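Side-chain contact in glutathione peroxidase-like protein (Trypanosoma brucei, PDB 2VUP), which probably reduces peroxides as a thiol-dependent peroxidase of the glutathione peroxidase family, drawing its electrons from tryparedoxin: residues P50-N55 with K174-K179. Numbering follows the deposited sequence.
Sequences PLLIYN and KDIEKK
Next to Ile176, the helix residue that meets Leu52 and Tyr54 of the strand, Glu177 carries its OE2 between two residues of helix 63-77: it forms a salt bridge with Lys76 NZ and a hydrogen bond with Tyr77 OH. These bonds tie helix 173-185 to its neighbour at the flank of a buried apolar contact, in which Ile176 alone reaches the strand from 174-179. Its two branches share the tip of Leu52: CD2 of Leu52 lies 4.1 Å from CD1 of Ile176 and equally 4.1 Å from Ile176 CG2, a slanting approach at ordinary van der Waals spacing. Leu52 delivers that methyl with CG anti to its own backbone N (chi1 -172°). In Ile176 the CG1 arm stands anti to the carbonyl carbon, and its extended second torsion (chi2 159°) carries CD1 on toward Tyr54, 3.7 Å from the phenol OH. The methyl is tilted out of the ring plane, on the same side of it as Leu52 CD2, so it meets the hydroxyl end of Tyr54 and not the centre of a ring face.

The layout is that of a thioredoxin fold, with strand 51-56 inside the mixed sheet and the C-terminal helix 173-185 packed on the same face as helix 63-77. Leu73 of that helix touches both Leu52 and Ile176, as does Phe167 of the edge strand 163-167. The backbones stay well apart, with Leu52 CA 9.2 Å from Ile176 CA, and the two segments bury 103 Å² between them. Tyr54 also leans on Thr69 and Ala70 of helix 63-77, and its side chain is about 10 Å from that of Cys60, the predicted active-site cysteine that follows the strand.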
# COMPACT_ATOMS: atom_id res chain seq x y z
N PRO A 50 -12.06 -1.89 4.85
CA PRO A 50 -10.62 -2.18 4.87
C PRO A 50 -9.88 -1.86 3.57
O PRO A 50 -10.47 -1.87 2.49
CB PRO A 50 -10.57 -3.68 5.18
CG PRO A 50 -11.85 -4.22 4.71
CD PRO A 50 -12.86 -3.13 4.93
N LEU A 51 -8.58 -1.58 3.71
CA LEU A 51 -7.69 -1.31 2.58
C LEU A 51 -6.38 -2.08 2.73
O LEU A 51 -5.99 -2.45 3.85
CB LEU A 51 -7.31 0.18 2.50
CG LEU A 51 -8.21 1.39 2.69
CD1 LEU A 51 -8.64 1.57 4.14
CD2 LEU A 51 -7.45 2.64 2.20
N LEU A 52 -5.69 -2.28 1.61
CA LEU A 52 -4.32 -2.78 1.62
C LEU A 52 -3.38 -1.77 0.95
O LEU A 52 -3.56 -1.41 -0.21
CB LEU A 52 -4.23 -4.16 0.95
CG LEU A 52 -2.92 -4.95 1.00
CD1 LEU A 52 -2.57 -5.40 2.42
CD2 LEU A 52 -3.02 -6.15 0.07
N ILE A 53 -2.39 -1.29 1.70
CA ILE A 53 -1.47 -0.27 1.19
C ILE A 53 -0.06 -0.84 0.95
O ILE A 53 0.61 -1.25 1.89
CB ILE A 53 -1.39 0.97 2.12
CG1 ILE A 53 -2.80 1.56 2.33
CG2 ILE A 53 -0.41 2.00 1.55
CD1 ILE A 53 -2.89 2.63 3.42
N TYR A 54 0.35 -0.84 -0.32
CA TYR A 54 1.71 -1.24 -0.74
C TYR A 54 2.64 -0.04 -0.95
O TYR A 54 2.20 1.03 -1.41
CB TYR A 54 1.65 -2.00 -2.07
CG TYR A 54 1.20 -3.45 -2.00
CD1 TYR A 54 2.12 -4.49 -2.01
CD2 TYR A 54 -0.16 -3.78 -1.96
CE1 TYR A 54 1.72 -5.83 -1.95
CE2 TYR A 54 -0.58 -5.12 -1.92
CZ TYR A 54 0.36 -6.13 -1.91
OH TYR A 54 -0.05 -7.44 -1.86
N ASN A 55 3.91 -0.23 -0.64
CA ASN A 55 4.95 0.56 -1.29
C ASN A 55 5.46 -0.29 -2.45
O ASN A 55 5.69 -1.49 -2.29
CB ASN A 55 6.09 0.99 -0.33
CG ASN A 55 6.80 -0.19 0.34
OD1 ASN A 55 6.24 -0.86 1.21
ND2 ASN A 55 8.05 -0.42 -0.05
N LYS A 174 -3.55 -15.66 -0.53
CA LYS A 174 -4.08 -16.53 0.51
C LYS A 174 -3.58 -16.15 1.90
O LYS A 174 -4.34 -16.22 2.88
CB LYS A 174 -3.79 -18.01 0.20
CG LYS A 174 -2.59 -18.26 -0.74
CD LYS A 174 -2.97 -18.05 -2.21
CE LYS A 174 -1.77 -17.74 -3.10
NZ LYS A 174 -0.88 -18.94 -3.29
N ASP A 175 -2.31 -15.76 1.99
CA ASP A 175 -1.73 -15.25 3.24
C ASP A 175 -2.51 -14.02 3.73
O ASP A 175 -2.85 -13.92 4.91
CB ASP A 175 -0.25 -14.87 3.05
CG ASP A 175 0.67 -16.08 2.84
OD1 ASP A 175 0.32 -17.22 3.22
OD2 ASP A 175 1.79 -15.87 2.31
N ILE A 176 -2.79 -13.10 2.82
CA ILE A 176 -3.47 -11.83 3.13
C ILE A 176 -4.96 -12.04 3.41
O ILE A 176 -5.52 -11.42 4.31
CB ILE A 176 -3.21 -10.76 2.02
CG1 ILE A 176 -1.72 -10.39 1.99
CG2 ILE A 176 -4.07 -9.50 2.24
CD1 ILE A 176 -1.25 -9.77 0.69
N GLU A 177 -5.60 -12.93 2.64
CA GLU A 177 -7.00 -13.31 2.89
C GLU A 177 -7.25 -13.85 4.30
O GLU A 177 -8.31 -13.61 4.87
CB GLU A 177 -7.50 -14.29 1.84
CG GLU A 177 -7.86 -13.63 0.53
CD GLU A 177 -8.18 -14.63 -0.57
OE1 GLU A 177 -7.55 -15.71 -0.63
OE2 GLU A 177 -9.05 -14.32 -1.40
N LYS A 178 -6.27 -14.58 4.84
CA LYS A 178 -6.31 -15.07 6.22
C LYS A 178 -6.75 -13.99 7.21
O LYS A 178 -7.41 -14.29 8.20
CB LYS A 178 -4.93 -15.59 6.62
CG LYS A 178 -4.92 -16.71 7.65
CD LYS A 178 -4.60 -18.04 6.99
CE LYS A 178 -3.10 -18.18 6.73
NZ LYS A 178 -2.81 -19.16 5.63
N LYS A 179 -6.37 -12.75 6.93
CA LYS A 179 -6.70 -11.62 7.80
C LYS A 179 -7.81 -10.75 7.21
O LYS A 179 -8.62 -10.18 7.95
CB LYS A 179 -5.45 -10.78 8.09
CG LYS A 179 -4.23 -11.59 8.55
CD LYS A 179 -4.46 -12.23 9.91
CE LYS A 179 -3.33 -13.18 10.27
NZ LYS A 179 -3.24 -13.39 11.74